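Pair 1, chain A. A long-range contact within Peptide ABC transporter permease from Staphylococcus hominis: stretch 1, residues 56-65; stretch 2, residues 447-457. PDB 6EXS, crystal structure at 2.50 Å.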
# COMPACT_ATOMS: atom_id res chain seq x y z
N LYS A 56 18.55 -9.38 -9.63
CA LYS A 56 17.54 -8.39 -10.03
C LYS A 56 16.10 -8.89 -9.84
O LYS A 56 15.32 -8.20 -9.21
CB LYS A 56 17.80 -7.89 -11.46
CG LYS A 56 17.34 -6.46 -11.70
CD LYS A 56 17.77 -5.95 -13.07
CE LYS A 56 16.75 -6.24 -14.15
NZ LYS A 56 17.31 -6.04 -15.51
N THR A 57 15.78 -10.11 -10.32
CA THR A 57 14.45 -10.73 -10.22
C THR A 57 14.07 -10.95 -8.75
O THR A 57 12.95 -10.59 -8.37
CB THR A 57 14.38 -12.00 -11.09
OG1 THR A 57 14.36 -11.58 -12.46
CG2 THR A 57 13.15 -12.86 -10.81
N THR A 58 15.02 -11.48 -7.93
CA THR A 58 14.81 -11.69 -6.49
C THR A 58 14.54 -10.36 -5.78
O THR A 58 13.63 -10.31 -4.95
CB THR A 58 15.94 -12.51 -5.88
OG1 THR A 58 16.09 -13.69 -6.65
CG2 THR A 58 15.68 -12.88 -4.43
N ALA A 59 15.28 -9.29 -6.12
CA ALA A 59 15.12 -7.94 -5.56
C ALA A 59 13.71 -7.38 -5.88
O ALA A 59 13.11 -6.70 -5.05
CB ALA A 59 16.19 -7.01 -6.12
N MET A 60 13.21 -7.68 -7.11
CA MET A 60 11.90 -7.29 -7.62
C MET A 60 10.80 -8.03 -6.86
O MET A 60 9.85 -7.41 -6.40
CB MET A 60 11.81 -7.59 -9.13
CG MET A 60 12.64 -6.65 -10.01
SD MET A 60 12.08 -6.60 -11.74
CE MET A 60 12.71 -8.12 -12.35
N SER A 61 10.96 -9.35 -6.69
CA SER A 61 10.05 -10.23 -5.93
C SER A 61 9.90 -9.75 -4.46
O SER A 61 8.77 -9.61 -4.00
CB SER A 61 10.53 -11.68 -5.98
OG SER A 61 9.66 -12.50 -5.23
N ILE A 62 11.05 -9.47 -3.77
CA ILE A 62 11.10 -8.96 -2.38
C ILE A 62 10.22 -7.69 -2.21
O ILE A 62 9.42 -7.64 -1.28
CB ILE A 62 12.57 -8.76 -1.89
CG1 ILE A 62 13.28 -10.12 -1.70
CG2 ILE A 62 12.62 -7.92 -0.59
CD1 ILE A 62 14.83 -10.12 -1.75
N MET A 63 10.35 -6.70 -3.12
CA MET A 63 9.58 -5.45 -3.12
C MET A 63 8.05 -5.68 -3.04
O MET A 63 7.37 -5.05 -2.22
CB MET A 63 9.93 -4.57 -4.34
CG MET A 63 11.31 -3.96 -4.26
SD MET A 63 11.54 -2.75 -2.92
CE MET A 63 10.80 -1.31 -3.65
N SER A 64 7.54 -6.63 -3.87
CA SER A 64 6.12 -6.98 -3.95
C SER A 64 5.64 -7.77 -2.75
O SER A 64 4.59 -7.45 -2.20
CB SER A 64 5.85 -7.74 -5.25
OG SER A 64 5.94 -6.84 -6.34
N VAL A 65 6.40 -8.80 -2.32
CA VAL A 65 6.09 -9.65 -1.17
C VAL A 65 6.07 -8.79 0.11
O VAL A 65 5.16 -8.92 0.93
CB VAL A 65 7.04 -10.88 -1.10
CG1 VAL A 65 6.88 -11.65 0.21
CG2 VAL A 65 6.81 -11.81 -2.30
N ILE A 447 0.52 -11.66 -5.97
CA ILE A 447 0.65 -12.23 -7.32
C ILE A 447 1.93 -11.65 -7.97
O ILE A 447 2.70 -12.40 -8.58
CB ILE A 447 -0.63 -11.97 -8.20
CG1 ILE A 447 -1.97 -12.37 -7.51
CG2 ILE A 447 -0.52 -12.62 -9.58
CD1 ILE A 447 -2.12 -13.76 -6.89
N ASN A 448 2.16 -10.33 -7.81
CA ASN A 448 3.33 -9.61 -8.32
C ASN A 448 4.68 -10.25 -7.95
O ASN A 448 5.58 -10.27 -8.80
CB ASN A 448 3.31 -8.14 -7.92
CG ASN A 448 2.37 -7.30 -8.73
OD1 ASN A 448 1.88 -7.73 -9.77
ND2 ASN A 448 2.10 -6.08 -8.27
N GLY A 449 4.79 -10.78 -6.72
CA GLY A 449 5.97 -11.44 -6.18
C GLY A 449 6.43 -12.66 -6.97
O GLY A 449 7.61 -12.99 -6.97
N THR A 450 5.48 -13.33 -7.67
CA THR A 450 5.72 -14.51 -8.50
C THR A 450 5.69 -14.12 -9.98
O THR A 450 6.48 -14.64 -10.77
CB THR A 450 4.71 -15.60 -8.14
OG1 THR A 450 4.80 -15.84 -6.73
CG2 THR A 450 4.94 -16.91 -8.89
N LEU A 451 4.78 -13.18 -10.35
CA LEU A 451 4.57 -12.64 -11.70
C LEU A 451 5.85 -12.04 -12.30
O LEU A 451 6.09 -12.23 -13.50
CB LEU A 451 3.47 -11.56 -11.63
CG LEU A 451 2.60 -11.29 -12.87
CD1 LEU A 451 1.83 -12.55 -13.31
CD2 LEU A 451 1.60 -10.17 -12.58
N VAL A 452 6.67 -11.36 -11.47
CA VAL A 452 7.94 -10.71 -11.85
C VAL A 452 8.93 -11.70 -12.46
O VAL A 452 9.82 -11.27 -13.21
CB VAL A 452 8.60 -9.86 -10.74
CG1 VAL A 452 7.79 -8.60 -10.46
CG2 VAL A 452 8.83 -10.68 -9.46
N LYS A 453 8.76 -13.01 -12.17
CA LYS A 453 9.57 -14.12 -12.69
C LYS A 453 9.27 -14.40 -14.18
O LYS A 453 10.00 -15.17 -14.79
CB LYS A 453 9.38 -15.40 -11.85
CG LYS A 453 9.87 -15.28 -10.41
CD LYS A 453 9.38 -16.43 -9.55
CE LYS A 453 10.03 -16.41 -8.19
NZ LYS A 453 9.53 -17.53 -7.34
N LEU A 454 8.21 -13.79 -14.76
CA LEU A 454 7.84 -13.95 -16.17
C LEU A 454 8.62 -13.04 -17.12
O LEU A 454 8.63 -13.31 -18.32
CB LEU A 454 6.33 -13.74 -16.37
CG LEU A 454 5.43 -14.92 -16.06
CD1 LEU A 454 4.03 -14.45 -15.80
CD2 LEU A 454 5.44 -15.94 -17.19
N ILE A 455 9.26 -11.97 -16.60
CA ILE A 455 10.04 -10.97 -17.36
C ILE A 455 11.19 -11.62 -18.16
O ILE A 455 11.37 -11.28 -19.33
CB ILE A 455 10.51 -9.80 -16.45
CG1 ILE A 455 9.29 -9.01 -15.88
CG2 ILE A 455 11.50 -8.87 -17.19
CD1 ILE A 455 9.54 -8.18 -14.58
N LYS A 456 11.95 -12.56 -17.54
CA LYS A 456 13.05 -13.26 -18.22
C LYS A 456 12.53 -14.22 -19.32
O LYS A 456 12.93 -14.01 -20.47
CB LYS A 456 14.04 -13.96 -17.25
CG LYS A 456 13.56 -14.09 -15.81
CD LYS A 456 14.39 -15.04 -14.95
CE LYS A 456 13.70 -15.34 -13.63
NZ LYS A 456 12.52 -16.23 -13.80
N PRO A 457 11.62 -15.20 -19.07
CA PRO A 457 11.17 -16.07 -20.17
C PRO A 457 10.34 -15.40 -21.26
O PRO A 457 10.49 -15.78 -22.42
CB PRO A 457 10.38 -17.17 -19.46
CG PRO A 457 9.92 -16.56 -18.21
CD PRO A 457 11.01 -15.63 -17.79
O HOH W 1 12.14 -12.27 -13.88

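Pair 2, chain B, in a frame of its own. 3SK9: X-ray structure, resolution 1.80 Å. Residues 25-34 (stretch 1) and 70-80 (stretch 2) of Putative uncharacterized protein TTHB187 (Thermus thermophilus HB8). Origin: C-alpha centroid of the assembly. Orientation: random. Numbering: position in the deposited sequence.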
# COMPACT_ATOMS: atom_id res chain seq x y z
N PRO B 25 -2.07 3.56 -14.56
CA PRO B 25 -2.30 4.62 -13.59
C PRO B 25 -1.79 4.22 -12.19
O PRO B 25 -1.88 3.03 -11.83
CB PRO B 25 -3.85 4.75 -13.58
CG PRO B 25 -4.28 4.33 -14.98
CD PRO B 25 -3.28 3.22 -15.35
N LEU B 26 -1.37 5.20 -11.39
CA LEU B 26 -0.96 4.95 -10.01
C LEU B 26 -2.12 4.25 -9.30
O LEU B 26 -1.89 3.31 -8.54
CB LEU B 26 -0.65 6.26 -9.31
CG LEU B 26 -0.23 6.15 -7.84
CD1 LEU B 26 0.91 5.17 -7.67
CD2 LEU B 26 0.19 7.56 -7.36
N LEU B 27 -3.37 4.68 -9.52
CA LEU B 27 -4.48 4.07 -8.77
C LEU B 27 -4.60 2.56 -9.07
O LEU B 27 -4.94 1.77 -8.17
CB LEU B 27 -5.81 4.74 -9.13
CG LEU B 27 -7.04 4.15 -8.46
CD1 LEU B 27 -7.00 4.26 -6.94
CD2 LEU B 27 -8.29 4.86 -9.05
N ALA B 28 -4.33 2.17 -10.32
CA ALA B 28 -4.35 0.76 -10.70
C ALA B 28 -3.29 -0.00 -9.91
O ALA B 28 -3.55 -1.11 -9.41
CB ALA B 28 -4.11 0.59 -12.19
N HIS B 29 -2.09 0.57 -9.79
CA HIS B 29 -1.03 -0.07 -9.04
C HIS B 29 -1.42 -0.17 -7.57
O HIS B 29 -1.16 -1.17 -6.92
CB HIS B 29 0.28 0.70 -9.18
CG HIS B 29 1.40 0.08 -8.40
ND1 HIS B 29 1.93 -1.14 -8.71
CD2 HIS B 29 2.06 0.52 -7.30
CE1 HIS B 29 2.87 -1.45 -7.84
NE2 HIS B 29 2.98 -0.46 -6.98
N MET B 30 -2.05 0.87 -7.03
CA MET B 30 -2.44 0.84 -5.60
C MET B 30 -3.50 -0.23 -5.34
O MET B 30 -3.46 -0.98 -4.35
CB MET B 30 -2.93 2.23 -5.13
CG MET B 30 -1.84 3.35 -5.01
SD MET B 30 -2.63 5.02 -4.88
CE MET B 30 -3.43 4.89 -3.29
N LEU B 31 -4.46 -0.34 -6.25
CA LEU B 31 -5.51 -1.34 -6.06
C LEU B 31 -4.96 -2.77 -6.26
O LEU B 31 -5.39 -3.73 -5.55
CB LEU B 31 -6.68 -1.08 -6.98
CG LEU B 31 -7.52 0.16 -6.69
CD1 LEU B 31 -8.50 0.42 -7.86
CD2 LEU B 31 -8.27 0.01 -5.36
N ASP B 32 -4.01 -2.92 -7.19
CA ASP B 32 -3.38 -4.23 -7.39
C ASP B 32 -2.64 -4.67 -6.11
O ASP B 32 -2.65 -5.85 -5.75
CB ASP B 32 -2.32 -4.19 -8.51
CG ASP B 32 -2.95 -4.02 -9.91
OD1 ASP B 32 -4.17 -4.23 -10.01
OD2 ASP B 32 -2.21 -3.70 -10.86
N THR B 33 -1.94 -3.71 -5.51
CA THR B 33 -1.16 -3.96 -4.28
C THR B 33 -2.10 -4.37 -3.17
O THR B 33 -1.86 -5.31 -2.42
CB THR B 33 -0.33 -2.69 -3.88
OG1 THR B 33 0.59 -2.38 -4.94
CG2 THR B 33 0.48 -2.94 -2.56
N ALA B 34 -3.19 -3.64 -3.01
CA ALA B 34 -4.22 -4.02 -2.01
C ALA B 34 -4.81 -5.40 -2.29
O ALA B 34 -5.08 -6.16 -1.34
CB ALA B 34 -5.36 -2.97 -1.98
N LEU B 70 -4.44 -0.26 3.68
CA LEU B 70 -3.26 0.49 4.12
C LEU B 70 -2.09 0.16 3.20
O LEU B 70 -1.32 1.02 2.79
CB LEU B 70 -2.87 0.07 5.54
CG LEU B 70 -3.45 0.74 6.77
CD1 LEU B 70 -2.88 0.02 8.03
CD2 LEU B 70 -3.13 2.27 6.76
N VAL B 71 -1.89 -1.14 2.98
CA VAL B 71 -0.76 -1.61 2.17
C VAL B 71 -0.89 -1.07 0.73
O VAL B 71 0.12 -0.82 0.02
CB VAL B 71 -0.77 -3.14 2.19
CG1 VAL B 71 -0.02 -3.72 1.03
CG2 VAL B 71 -0.21 -3.62 3.60
N GLY B 72 -2.12 -0.91 0.29
CA GLY B 72 -2.32 -0.31 -1.04
C GLY B 72 -1.72 1.10 -1.17
O GLY B 72 -1.57 1.61 -2.29
N LEU B 73 -1.43 1.76 -0.05
CA LEU B 73 -0.97 3.16 -0.12
C LEU B 73 0.54 3.23 -0.16
O LEU B 73 1.09 4.34 -0.13
CB LEU B 73 -1.46 3.95 1.09
CG LEU B 73 -2.99 3.85 1.32
CD1 LEU B 73 -3.29 4.44 2.66
CD2 LEU B 73 -3.73 4.55 0.21
N HIS B 74 1.23 2.09 -0.25
CA HIS B 74 2.72 2.08 -0.26
C HIS B 74 3.31 3.08 -1.26
O HIS B 74 4.32 3.71 -0.97
CB HIS B 74 3.18 0.63 -0.60
CG HIS B 74 4.66 0.37 -0.57
ND1 HIS B 74 5.46 0.48 -1.69
CD2 HIS B 74 5.47 -0.09 0.42
CE1 HIS B 74 6.69 0.10 -1.40
NE2 HIS B 74 6.73 -0.24 -0.12
N ASP B 75 2.72 3.20 -2.45
CA ASP B 75 3.32 4.07 -3.49
C ASP B 75 2.58 5.38 -3.63
O ASP B 75 2.68 6.04 -4.67
CB ASP B 75 3.41 3.35 -4.86
CG ASP B 75 4.62 2.40 -4.96
OD1 ASP B 75 5.36 2.16 -3.95
OD2 ASP B 75 4.83 1.88 -6.07
N LEU B 76 1.83 5.78 -2.60
CA LEU B 76 1.13 7.05 -2.64
C LEU B 76 2.11 8.23 -2.84
O LEU B 76 1.77 9.27 -3.44
CB LEU B 76 0.32 7.24 -1.35
CG LEU B 76 -0.47 8.55 -1.35
CD1 LEU B 76 -1.51 8.49 -2.47
CD2 LEU B 76 -1.15 8.78 0.04
N GLY B 77 3.35 8.05 -2.38
CA GLY B 77 4.40 9.06 -2.58
C GLY B 77 4.65 9.45 -4.05
O GLY B 77 5.22 10.51 -4.31
N LYS B 78 4.23 8.60 -4.99
CA LYS B 78 4.39 8.91 -6.44
C LYS B 78 3.42 9.97 -6.93
O LYS B 78 3.57 10.49 -8.06
CB LYS B 78 4.25 7.64 -7.29
CG LYS B 78 5.45 6.72 -7.14
CD LYS B 78 5.42 5.61 -8.17
CE LYS B 78 6.49 4.56 -7.93
NZ LYS B 78 6.02 3.22 -8.37
N ALA B 79 2.44 10.30 -6.10
CA ALA B 79 1.43 11.29 -6.44
C ALA B 79 1.96 12.69 -6.13
O ALA B 79 1.42 13.41 -5.30
CB ALA B 79 0.15 11.04 -5.67
N SER B 80 3.00 13.06 -6.88
CA SER B 80 3.71 14.32 -6.74
C SER B 80 4.37 14.64 -8.09
O SER B 80 4.77 13.73 -8.81
CB SER B 80 4.78 14.14 -5.66
OG SER B 80 5.68 15.26 -5.68

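In both pairs a helix packs against a second segment that runs back along it and contains short 3-10 turns. The N, CA and C atoms of 14 central residues superpose with an RMSD of 0.9 Å. In pair 1, helices 56-65 and 447-451 are nearly antiparallel, at 173°, and their axes approach to 7.6 Å. In pair 2, helix 26-34 faces a segment that leaves a helix through two type I turns, V71(B) to H74(B) and L73(B) to L76(B).

The closest point of the backbones is built on matching glycines, G449(A) and G72(B). The CA of G449(A) lies 4.3 Å from the CA of S61(A), and the CA of G72(B) lies 4.3 Å from the CA of A34(B). Glycine suits this place because a CB has little or no room: an ideal one on G449(A) would clash at 2.7 Å with V65(A) CG2, while one on G72(B) would sit tightly, 3.2 Å from A34(B) CB. V65(A) and A34(B) are themselves matched.

Beside the glycine, S61(A) and M30(B) match but behave differently. The small serine satisfies a backbone carbonyl, S61(A) OG donating to G449(A) O at 2.7 Å. The methionine brings its CB within 3.2 Å of G72(B) O, and its long, flexible chain reaches on to apolar partners, with M30(B) CE 3.5 Å from L73(B) CD2 and 4.2 Å from L76(B) CD1.

At the preceding helix position M60(A) matches H29(B), and across from it V452(A), three residues after the glycine, matches D75(B). Pair 1 fills this space with hydrocarbon: M60(A) CB lies 4.2 Å from V452(A) CB, and M60(A) CE extends to 3.9 Å from I455(A) CD1. Pair 2 places polar groups here, with H29(B) NE2 3.1 Å from D75(B) OD2. The same carboxylate oxygen, D75(B) OD2, forms a salt bridge with K78(B) NZ at 2.9 Å, so the lysine matched to I455(A) brings a positive charge to the aspartate where isoleucine offers a methyl to methionine.

At the far end, T57(A) matches L26(B). The threonine combines two roles: T57(A) CG2 packs 3.8 Å from K456(A) CE, while a water bridges T57(A) OG1, at 2.7 Å, and V452(A) O, to which it donates at 2.6 Å. The larger leucine makes its contacts directly, L26(B) CD2 meeting A79(B) CB at 3.9 Å and L26(B) CD1 lying 3.6 Å from D75(B) O. Differently sized and charged side chains thus complete one backbone arrangement around a matching glycine position.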